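PDB 1WIW: glucose-6-phosphate isomerase like protein from Thermus thermophilus, which probably interconverts aldose and ketose sugar phosphates, as a glucose-6-phosphate and mannose-6-phosphate isomerase. Local coordinates for residues T64-Y72 with Y114-T122; N151-E162 with M262-Y273. One frame throughout, in Å; residues are numbered along the deposited sequence.

Contact 1 (T64-Y72 with Y114-T122)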
loop_
_atom_site.group_PDB
_atom_site.type_symbol
_atom_site.label_atom_id
_atom_site.label_comp_id
_atom_site.label_asym_id
_atom_site.label_seq_id
_atom_site.Cartn_x
_atom_site.Cartn_y
_atom_site.Cartn_z
ATOM N N THR B 64 -19.086 1.810 21.628
ATOM C CA THR B 64 -17.673 1.697 21.955
ATOM C C THR B 64 -16.782 1.880 20.734
ATOM O O THR B 64 -17.063 1.359 19.653
ATOM C CB THR B 64 -17.341 0.318 22.568
ATOM O OG1 THR B 64 -18.141 0.100 23.734
ATOM C CG2 THR B 64 -15.874 0.249 22.955
ATOM N N LEU B 65 -15.703 2.628 20.922
ATOM C CA LEU B 65 -14.738 2.871 19.863
ATOM C C LEU B 65 -13.425 2.271 20.345
ATOM O O LEU B 65 -12.856 2.724 21.337
ATOM C CB LEU B 65 -14.582 4.376 19.612
ATOM C CG LEU B 65 -13.574 4.884 18.569
ATOM C CD1 LEU B 65 -12.161 4.742 19.102
ATOM C CD2 LEU B 65 -13.738 4.126 17.258
ATOM N N PHE B 66 -12.966 1.230 19.659
ATOM C CA PHE B 66 -11.715 0.585 20.024
ATOM C C PHE B 66 -10.566 1.267 19.296
ATOM O O PHE B 66 -10.487 1.244 18.068
ATOM C CB PHE B 66 -11.758 -0.899 19.664
ATOM C CG PHE B 66 -12.722 -1.690 20.494
ATOM C CD1 PHE B 66 -12.468 -1.928 21.840
ATOM C CD2 PHE B 66 -13.893 -2.185 19.935
ATOM C CE1 PHE B 66 -13.370 -2.647 22.622
ATOM C CE2 PHE B 66 -14.804 -2.906 20.708
ATOM C CZ PHE B 66 -14.542 -3.136 22.053
ATOM N N LEU B 67 -9.684 1.886 20.070
ATOM C CA LEU B 67 -8.530 2.590 19.523
ATOM C C LEU B 67 -7.330 1.662 19.679
ATOM O O LEU B 67 -6.782 1.540 20.768
ATOM C CB LEU B 67 -8.316 3.883 20.312
ATOM C CG LEU B 67 -7.813 5.132 19.590
ATOM C CD1 LEU B 67 -8.683 5.415 18.375
ATOM C CD2 LEU B 67 -7.841 6.313 20.560
ATOM N N LEU B 68 -6.936 1.000 18.593
ATOM C CA LEU B 68 -5.814 0.062 18.635
ATOM C C LEU B 68 -4.488 0.788 18.425
ATOM O O LEU B 68 -3.993 0.896 17.299
ATOM C CB LEU B 68 -6.010 -1.027 17.570
ATOM C CG LEU B 68 -7.422 -1.628 17.521
ATOM C CD1 LEU B 68 -7.466 -2.790 16.538
ATOM C CD2 LEU B 68 -7.830 -2.100 18.908
ATOM N N GLU B 69 -3.919 1.277 19.523
ATOM C CA GLU B 69 -2.668 2.028 19.490
ATOM C C GLU B 69 -1.445 1.126 19.409
ATOM O O GLU B 69 -0.741 0.924 20.405
ATOM C CB GLU B 69 -2.579 2.919 20.728
ATOM C CG GLU B 69 -3.809 3.784 20.915
ATOM C CD GLU B 69 -3.727 4.686 22.131
ATOM O OE1 GLU B 69 -4.718 5.403 22.395
ATOM O OE2 GLU B 69 -2.683 4.681 22.818
ATOM N N GLY B 70 -1.195 0.606 18.211
ATOM C CA GLY B 70 -0.070 -0.286 17.991
ATOM C C GLY B 70 1.225 0.395 17.592
ATOM O O GLY B 70 2.130 -0.256 17.060
ATOM N N GLY B 71 1.305 1.705 17.818
ATOM C CA GLY B 71 2.516 2.445 17.508
ATOM C C GLY B 71 2.581 3.297 16.250
ATOM O O GLY B 71 1.754 3.180 15.340
ATOM N N TYR B 72 3.575 4.185 16.236
ATOM C CA TYR B 72 3.871 5.070 15.112
ATOM C C TYR B 72 2.815 6.086 14.691
ATOM O O TYR B 72 2.904 6.632 13.597
ATOM C CB TYR B 72 4.241 4.225 13.887
ATOM C CG TYR B 72 5.111 3.026 14.198
ATOM C CD1 TYR B 72 6.365 3.179 14.791
ATOM C CD2 TYR B 72 4.676 1.732 13.898
ATOM C CE1 TYR B 72 7.163 2.075 15.074
ATOM C CE2 TYR B 72 5.468 0.619 14.178
ATOM C CZ TYR B 72 6.705 0.797 14.766
ATOM O OH TYR B 72 7.482 -0.297 15.054
ATOM N N TYR B 114 -4.422 -8.543 18.499
ATOM C CA TYR B 114 -5.380 -7.437 18.425
ATOM C C TYR B 114 -6.692 -7.950 17.828
ATOM O O TYR B 114 -7.777 -7.648 18.335
ATOM C CB TYR B 114 -4.858 -6.291 17.544
ATOM C CG TYR B 114 -3.873 -5.352 18.213
ATOM C CD1 TYR B 114 -2.501 -5.575 18.136
ATOM C CD2 TYR B 114 -4.318 -4.226 18.906
ATOM C CE1 TYR B 114 -1.586 -4.693 18.734
ATOM C CE2 TYR B 114 -3.423 -3.338 19.504
ATOM C CZ TYR B 114 -2.060 -3.576 19.417
ATOM O OH TYR B 114 -1.172 -2.701 20.006
ATOM N N LEU B 115 -6.590 -8.722 16.747
ATOM C CA LEU B 115 -7.775 -9.265 16.082
ATOM C C LEU B 115 -8.581 -10.164 17.014
ATOM O O LEU B 115 -9.809 -10.064 17.078
ATOM C CB LEU B 115 -7.381 -10.056 14.829
ATOM C CG LEU B 115 -8.555 -10.724 14.093
ATOM C CD1 LEU B 115 -9.549 -9.677 13.609
ATOM C CD2 LEU B 115 -8.031 -11.526 12.933
ATOM N N ARG B 116 -7.881 -11.039 17.731
ATOM C CA ARG B 116 -8.522 -11.950 18.673
ATOM C C ARG B 116 -9.338 -11.158 19.694
ATOM O O ARG B 116 -10.475 -11.511 20.010
ATOM C CB ARG B 116 -7.459 -12.798 19.380
ATOM C CG ARG B 116 -7.981 -13.697 20.508
ATOM C CD ARG B 116 -6.977 -14.813 20.800
ATOM N NE ARG B 116 -7.353 -15.648 21.940
ATOM C CZ ARG B 116 -7.115 -15.329 23.210
ATOM N NH1 ARG B 116 -7.490 -16.150 24.190
ATOM N NH2 ARG B 116 -6.493 -14.190 23.502
ATOM N N PHE B 117 -8.760 -10.074 20.197
ATOM C CA PHE B 117 -9.456 -9.243 21.170
ATOM C C PHE B 117 -10.719 -8.644 20.561
ATOM O O PHE B 117 -11.787 -8.702 21.170
ATOM C CB PHE B 117 -8.537 -8.128 21.678
ATOM C CG PHE B 117 -9.198 -7.202 22.665
ATOM C CD1 PHE B 117 -9.800 -6.020 22.239
ATOM C CD2 PHE B 117 -9.233 -7.522 24.022
ATOM C CE1 PHE B 117 -10.426 -5.166 23.153
ATOM C CE2 PHE B 117 -9.857 -6.677 24.943
ATOM C CZ PHE B 117 -10.453 -5.497 24.508
ATOM N N LEU B 118 -10.602 -8.078 19.360
ATOM C CA LEU B 118 -11.756 -7.478 18.685
ATOM C C LEU B 118 -12.872 -8.480 18.414
ATOM O O LEU B 118 -14.045 -8.177 18.619
ATOM C CB LEU B 118 -11.344 -6.820 17.363
ATOM C CG LEU B 118 -10.585 -5.495 17.438
ATOM C CD1 LEU B 118 -10.387 -4.927 16.038
ATOM C CD2 LEU B 118 -11.372 -4.507 18.286
ATOM N N LEU B 119 -12.518 -9.675 17.955
ATOM C CA LEU B 119 -13.540 -10.677 17.679
ATOM C C LEU B 119 -14.260 -11.072 18.968
ATOM O O LEU B 119 -15.483 -11.209 18.984
ATOM C CB LEU B 119 -12.922 -11.912 17.012
ATOM C CG LEU B 119 -12.289 -11.690 15.631
ATOM C CD1 LEU B 119 -11.836 -13.026 15.054
ATOM C CD2 LEU B 119 -13.298 -11.033 14.697
ATOM N N LEU B 120 -13.504 -11.247 20.047
ATOM C CA LEU B 120 -14.089 -11.618 21.332
ATOM C C LEU B 120 -14.878 -10.466 21.948
ATOM O O LEU B 120 -15.808 -10.685 22.731
ATOM C CB LEU B 120 -12.996 -12.060 22.309
ATOM C CG LEU B 120 -12.295 -13.387 22.021
ATOM C CD1 LEU B 120 -11.136 -13.577 22.980
ATOM C CD2 LEU B 120 -13.286 -14.525 22.164
ATOM N N ALA B 121 -14.503 -9.241 21.592
ATOM C CA ALA B 121 -15.171 -8.056 22.114
ATOM C C ALA B 121 -16.453 -7.733 21.350
ATOM O O ALA B 121 -17.318 -7.013 21.852
ATOM C CB ALA B 121 -14.225 -6.859 22.055
ATOM N N THR B 122 -16.574 -8.264 20.139
ATOM C CA THR B 122 -17.747 -7.992 19.313
ATOM C C THR B 122 -18.646 -9.206 19.076
ATOM O O THR B 122 -19.381 -9.256 18.092
ATOM C CB THR B 122 -17.320 -7.407 17.947
ATOM O OG1 THR B 122 -16.409 -8.307 17.307
ATOM C CG2 THR B 122 -16.641 -6.051 18.133
#
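The Phe66 ring receives the edge of Phe117 on the face turned to helix 114-121, in an offset edge-to-face pair with centroids 5.9 Å apart and planes at 88°. Its opposite face carries Thr64 CG2, set toward the rim. On the helix side, Phe66 CZ meets Ala121 CB at 3.7 Å, and Leu118 CD2 approaches CD2 of the Phe66 ring obliquely at 3.8 Å. Phe117 brings CE1 to this ring because its CG stands anti to the backbone N (chi1 179°).

The Tyr114 ring is met obliquely by Leu68 CB, 3.9 Å from Tyr114 CD2, while its hydroxyl reaches past the strand's side chains to the backbone, Tyr114 OH lying 3.3 Å from Gly70 CA.

This is helix-on-sheet packing in the N-terminal SIS domain, an alpha/beta sandwich of Rossmann type. Strand 64-70 runs inside a parallel sheet, between 39-45 and 90-95, and the helix lies over it nearly antiparallel (171°, axes 11.0 Å apart). Leu68 also touches Val94 of strand 90-95 and Ala51 of helix 48-54, whereas Glu69 points from the helix and pairs with Arg93.

A leucine in place of Tyr114 would lack the far part of the ring and the hydroxyl, and would probably open a gap beside Gly70 CA. Between Tyr114 and the Phe66-Phe117 pair, Leu68 CD1 and Leu118 CD1 meet tip to tip at 3.7 Å. As the helix ends, Thr122 OG1 donates to Leu118 O at 2.7 Å, tilted out of the carbonyl plane.

Contact 2 (N151-E162 with M262-Y273)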
loop_
_atom_site.group_PDB
_atom_site.type_symbol
_atom_site.label_atom_id
_atom_site.label_comp_id
_atom_site.label_asym_id
_atom_site.label_seq_id
_atom_site.Cartn_x
_atom_site.Cartn_y
_atom_site.Cartn_z
ATOM N N ASN B 151 7.958 -28.858 4.768
ATOM C CA ASN B 151 7.655 -27.575 5.386
ATOM C C ASN B 151 7.546 -26.487 4.315
ATOM O O ASN B 151 8.542 -26.122 3.694
ATOM C CB ASN B 151 8.769 -27.237 6.379
ATOM C CG ASN B 151 8.444 -26.038 7.238
ATOM O OD1 ASN B 151 7.944 -25.030 6.750
ATOM N ND2 ASN B 151 8.747 -26.136 8.530
ATOM N N PRO B 152 6.329 -25.962 4.083
ATOM C CA PRO B 152 6.087 -24.917 3.080
ATOM C C PRO B 152 6.826 -23.608 3.332
ATOM O O PRO B 152 7.252 -22.949 2.385
ATOM C CB PRO B 152 4.566 -24.728 3.127
ATOM C CG PRO B 152 4.073 -26.066 3.564
ATOM C CD PRO B 152 5.056 -26.439 4.647
ATOM N N ALA B 153 6.960 -23.226 4.600
ATOM C CA ALA B 153 7.650 -21.987 4.952
ATOM C C ALA B 153 9.145 -22.107 4.690
ATOM O O ALA B 153 9.759 -21.179 4.168
ATOM C CB ALA B 153 7.401 -21.630 6.420
ATOM N N LYS B 154 9.734 -23.244 5.057
ATOM C CA LYS B 154 11.161 -23.450 4.817
ATOM C C LYS B 154 11.401 -23.477 3.314
ATOM O O LYS B 154 12.343 -22.865 2.820
ATOM C CB LYS B 154 11.652 -24.775 5.422
ATOM C CG LYS B 154 11.737 -24.779 6.938
ATOM C CD LYS B 154 12.413 -26.039 7.463
ATOM C CE LYS B 154 12.433 -26.071 8.990
ATOM N NZ LYS B 154 13.008 -27.347 9.515
ATOM N N PHE B 155 10.546 -24.196 2.593
ATOM C CA PHE B 155 10.680 -24.298 1.148
ATOM C C PHE B 155 10.586 -22.923 0.492
ATOM O O PHE B 155 11.413 -22.586 -0.350
ATOM C CB PHE B 155 9.603 -25.215 0.565
ATOM C CG PHE B 155 9.832 -25.568 -0.882
ATOM C CD1 PHE B 155 10.685 -26.615 -1.230
ATOM C CD2 PHE B 155 9.234 -24.826 -1.898
ATOM C CE1 PHE B 155 10.941 -26.915 -2.571
ATOM C CE2 PHE B 155 9.485 -25.116 -3.242
ATOM C CZ PHE B 155 10.341 -26.163 -3.577
ATOM N N LEU B 156 9.586 -22.130 0.880
ATOM C CA LEU B 156 9.404 -20.795 0.300
ATOM C C LEU B 156 10.562 -19.860 0.654
ATOM O O LEU B 156 10.968 -19.029 -0.158
ATOM C CB LEU B 156 8.081 -20.175 0.769
ATOM C CG LEU B 156 7.740 -18.790 0.192
ATOM C CD1 LEU B 156 7.772 -18.849 -1.337
ATOM C CD2 LEU B 156 6.357 -18.336 0.679
ATOM N N ALA B 157 11.092 -19.999 1.864
ATOM C CA ALA B 157 12.198 -19.160 2.303
ATOM C C ALA B 157 13.373 -19.331 1.345
ATOM O O ALA B 157 14.006 -18.356 0.940
ATOM C CB ALA B 157 12.604 -19.529 3.739
ATOM N N TYR B 158 13.658 -20.574 0.975
ATOM C CA TYR B 158 14.748 -20.846 0.046
ATOM C C TYR B 158 14.487 -20.181 -1.304
ATOM O O TYR B 158 15.410 -19.682 -1.946
ATOM C CB TYR B 158 14.931 -22.356 -0.130
ATOM C CG TYR B 158 15.758 -22.991 0.967
ATOM C CD1 TYR B 158 17.103 -22.652 1.133
ATOM C CD2 TYR B 158 15.197 -23.908 1.849
ATOM C CE1 TYR B 158 17.870 -23.211 2.155
ATOM C CE2 TYR B 158 15.954 -24.476 2.875
ATOM C CZ TYR B 158 17.290 -24.119 3.021
ATOM O OH TYR B 158 18.041 -24.659 4.037
ATOM N N THR B 159 13.229 -20.168 -1.730
ATOM C CA THR B 159 12.856 -19.544 -3.003
ATOM C C THR B 159 13.024 -18.020 -2.961
ATOM O O THR B 159 13.340 -17.385 -3.976
ATOM C CB THR B 159 11.386 -19.851 -3.360
ATOM O OG1 THR B 159 11.207 -21.267 -3.486
ATOM C CG2 THR B 159 10.999 -19.165 -4.669
ATOM N N LEU B 160 12.798 -17.435 -1.787
ATOM C CA LEU B 160 12.910 -15.991 -1.617
ATOM C C LEU B 160 14.340 -15.534 -1.311
ATOM O O LEU B 160 14.646 -14.342 -1.382
ATOM C CB LEU B 160 11.952 -15.532 -0.506
ATOM C CG LEU B 160 10.531 -15.085 -0.890
ATOM C CD1 LEU B 160 10.043 -15.793 -2.130
ATOM C CD2 LEU B 160 9.594 -15.318 0.285
ATOM N N LEU B 161 15.215 -16.483 -0.989
ATOM C CA LEU B 161 16.603 -16.161 -0.673
ATOM C C LEU B 161 17.267 -15.401 -1.820
ATOM O O LEU B 161 17.297 -15.872 -2.956
ATOM C CB LEU B 161 17.388 -17.444 -0.368
ATOM C CG LEU B 161 18.892 -17.307 -0.100
ATOM C CD1 LEU B 161 19.142 -16.401 1.087
ATOM C CD2 LEU B 161 19.490 -18.686 0.146
ATOM N N GLU B 162 17.784 -14.215 -1.506
ATOM C CA GLU B 162 18.455 -13.358 -2.479
ATOM C C GLU B 162 17.576 -12.937 -3.652
ATOM O O GLU B 162 18.045 -12.771 -4.782
ATOM C CB GLU B 162 19.734 -14.033 -2.976
ATOM C CG GLU B 162 20.786 -14.140 -1.880
ATOM C CD GLU B 162 22.072 -14.774 -2.351
ATOM O OE1 GLU B 162 22.675 -14.252 -3.314
ATOM O OE2 GLU B 162 22.483 -15.792 -1.753
HETATM N N MSE B 262 3.263 -16.862 6.353
HETATM C CA MSE B 262 4.278 -15.904 5.922
HETATM C C MSE B 262 5.149 -15.465 7.102
HETATM O O MSE B 262 6.322 -15.148 6.924
HETATM C CB MSE B 262 3.629 -14.686 5.261
HETATM C CG MSE B 262 2.981 -15.005 3.919
HETATM SE SE MSE B 262 4.242 -15.714 2.593
HETATM C CE MSE B 262 3.808 -14.539 1.153
ATOM N N ALA B 263 4.585 -15.443 8.306
ATOM C CA ALA B 263 5.376 -15.063 9.478
ATOM C C ALA B 263 6.453 -16.130 9.645
ATOM O O ALA B 263 7.620 -15.821 9.871
ATOM C CB ALA B 263 4.499 -14.993 10.725
ATOM N N TRP B 264 6.048 -17.392 9.524
ATOM C CA TRP B 264 6.983 -18.505 9.624
ATOM C C TRP B 264 8.009 -18.445 8.493
ATOM O O TRP B 264 9.189 -18.718 8.696
ATOM C CB TRP B 264 6.235 -19.842 9.551
ATOM C CG TRP B 264 5.843 -20.401 10.892
ATOM C CD1 TRP B 264 4.582 -20.529 11.393
ATOM C CD2 TRP B 264 6.728 -20.930 11.891
ATOM N NE1 TRP B 264 4.621 -21.108 12.643
ATOM C CE2 TRP B 264 5.926 -21.363 12.973
ATOM C CE3 TRP B 264 8.120 -21.080 11.976
ATOM C CZ2 TRP B 264 6.470 -21.938 14.130
ATOM C CZ3 TRP B 264 8.665 -21.655 13.131
ATOM C CH2 TRP B 264 7.838 -22.075 14.190
ATOM N N THR B 265 7.551 -18.089 7.294
ATOM C CA THR B 265 8.439 -18.010 6.143
ATOM C C THR B 265 9.491 -16.926 6.390
ATOM O O THR B 265 10.682 -17.145 6.170
ATOM C CB THR B 265 7.639 -17.695 4.859
ATOM O OG1 THR B 265 6.691 -18.747 4.623
ATOM C CG2 THR B 265 8.569 -17.572 3.655
ATOM N N ALA B 266 9.040 -15.766 6.860
ATOM C CA ALA B 266 9.932 -14.653 7.159
ATOM C C ALA B 266 10.939 -15.078 8.229
ATOM O O ALA B 266 12.100 -14.680 8.186
ATOM C CB ALA B 266 9.124 -13.454 7.643
ATOM N N TYR B 267 10.479 -15.885 9.185
ATOM C CA TYR B 267 11.331 -16.385 10.267
ATOM C C TYR B 267 12.497 -17.184 9.686
ATOM O O TYR B 267 13.665 -16.944 10.021
ATOM C CB TYR B 267 10.518 -17.289 11.204
ATOM C CG TYR B 267 11.343 -18.006 12.263
ATOM C CD1 TYR B 267 11.756 -17.352 13.427
ATOM C CD2 TYR B 267 11.747 -19.326 12.075
ATOM C CE1 TYR B 267 12.558 -18.002 14.382
ATOM C CE2 TYR B 267 12.550 -19.983 13.018
ATOM C CZ TYR B 267 12.953 -19.317 14.164
ATOM O OH TYR B 267 13.773 -19.964 15.069
ATOM N N TYR B 268 12.167 -18.147 8.827
ATOM C CA TYR B 268 13.176 -18.985 8.187
ATOM C C TYR B 268 14.087 -18.193 7.248
ATOM O O TYR B 268 15.275 -18.492 7.143
ATOM C CB TYR B 268 12.505 -20.139 7.431
ATOM C CG TYR B 268 11.903 -21.176 8.356
ATOM C CD1 TYR B 268 10.546 -21.507 8.286
ATOM C CD2 TYR B 268 12.687 -21.800 9.336
ATOM C CE1 TYR B 268 9.977 -22.436 9.179
ATOM C CE2 TYR B 268 12.132 -22.725 10.230
ATOM C CZ TYR B 268 10.779 -23.035 10.149
ATOM O OH TYR B 268 10.225 -23.912 11.059
ATOM N N LEU B 269 13.548 -17.179 6.575
ATOM C CA LEU B 269 14.380 -16.387 5.674
ATOM C C LEU B 269 15.461 -15.664 6.479
ATOM O O LEU B 269 16.616 -15.595 6.061
ATOM C CB LEU B 269 13.532 -15.378 4.891
ATOM C CG LEU B 269 14.285 -14.465 3.911
ATOM C CD1 LEU B 269 15.112 -15.295 2.927
ATOM C CD2 LEU B 269 13.290 -13.607 3.158
ATOM N N ALA B 270 15.089 -15.124 7.636
ATOM C CA ALA B 270 16.057 -14.440 8.487
ATOM C C ALA B 270 17.177 -15.414 8.849
ATOM O O ALA B 270 18.359 -15.055 8.812
ATOM C CB ALA B 270 15.381 -13.926 9.756
ATOM N N LEU B 271 16.804 -16.649 9.191
ATOM C CA LEU B 271 17.796 -17.660 9.544
ATOM C C LEU B 271 18.716 -17.937 8.359
ATOM O O LEU B 271 19.917 -18.148 8.536
ATOM C CB LEU B 271 17.118 -18.959 10.008
ATOM C CG LEU B 271 16.255 -18.849 11.274
ATOM C CD1 LEU B 271 15.908 -20.245 11.787
ATOM C CD2 LEU B 271 17.010 -18.079 12.351
ATOM N N LEU B 272 18.162 -17.935 7.151
ATOM C CA LEU B 272 18.974 -18.161 5.957
ATOM C C LEU B 272 20.000 -17.037 5.761
ATOM O O LEU B 272 21.089 -17.267 5.235
ATOM C CB LEU B 272 18.083 -18.285 4.715
ATOM C CG LEU B 272 17.237 -19.562 4.619
ATOM C CD1 LEU B 272 16.384 -19.520 3.358
ATOM C CD2 LEU B 272 18.148 -20.778 4.593
ATOM N N TYR B 273 19.656 -15.822 6.181
ATOM C CA TYR B 273 20.584 -14.698 6.072
ATOM C C TYR B 273 21.462 -14.620 7.319
ATOM O O TYR B 273 22.321 -13.754 7.434
ATOM C CB TYR B 273 19.830 -13.374 5.903
ATOM C CG TYR B 273 19.215 -13.187 4.536
ATOM C CD1 TYR B 273 19.981 -13.347 3.382
ATOM C CD2 TYR B 273 17.871 -12.825 4.392
ATOM C CE1 TYR B 273 19.431 -13.153 2.122
ATOM C CE2 TYR B 273 17.311 -12.626 3.131
ATOM C CZ TYR B 273 18.100 -12.792 2.001
ATOM O OH TYR B 273 17.567 -12.582 0.749
HETATM O O HOH W 1 14.879 -11.947 0.408
#
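Ala157 and Thr265 interlock as reciprocal knobs into holes where helices 152-160 and 262-272 cross in the C-terminal SIS domain: Ala157 sits among Thr265, Tyr268, Leu269 and Leu272, and Thr265 among Ala153, Leu156, Ala157 and Leu160. The small residues fit helix axes only 8.0 Å apart at a crossing angle of -54°. Thr265 OG1 lies 3.4 Å from Ala153 CA but hydrogen-bonds to Arg261 O, while its CG2 faces Leu156. Leu156 CD2 also touches SE of selenomethionine Met262 at 3.9 Å.

Two CH-pi contacts flank this core. Lys154 CG is centred over Tyr268, 3.6 Å from the ring centroid and 6° off its normal; the chain then runs extended along the ring, CE passing CE2 and CZ, and takes NZ to Asp5 and Pro144 O. Tyr267 CD2 lies on the opposite face of Tyr268, toward the rim; Ala153 CB meets the edge of the Tyr268 ring, and Tyr268 OH bonds to Leu142 O. Leu272 CD1 stands over a face of Tyr158 at 4.3 Å from the ring centroid, nearer the rim.

Polar bonds occupy the ends. Asn151 is the N-cap, its OD1 accepting from Lys154 N at 3.0 Å from above the amide plane. Beyond the last turn, Leu161 CD1 packs on Tyr273 CE1, and Glu162 N donates to Tyr273 OH at 2.8 Å with an N-H...O angle of 153°.

Overall arrangement
The two contacts belong to different SIS domains and follow one another along the chain, contact 1 closing before contact 2 opens. Their centres are 29 Å apart, each about 15 Å from the chain's centre and on opposite sides of it; the nearest atoms are about 13 Å apart, so neither touches the other. Contact 1 seats a helix on a parallel sheet, burying 375 Å², whereas contact 2 joins two helices and buries 720 Å². Both have a segment that reaches the second subunit: just past strand 64-70, Tyr72 OH hydrogen-bonds to Glu200 of that subunit, and Tyr273 packs on its Ala208. Tyr114 of contact 1 packs on Ala50 in a glycine-rich strand-turn-helix resembling a Rossmann-type turn, though any link to a substrate site remains unproven.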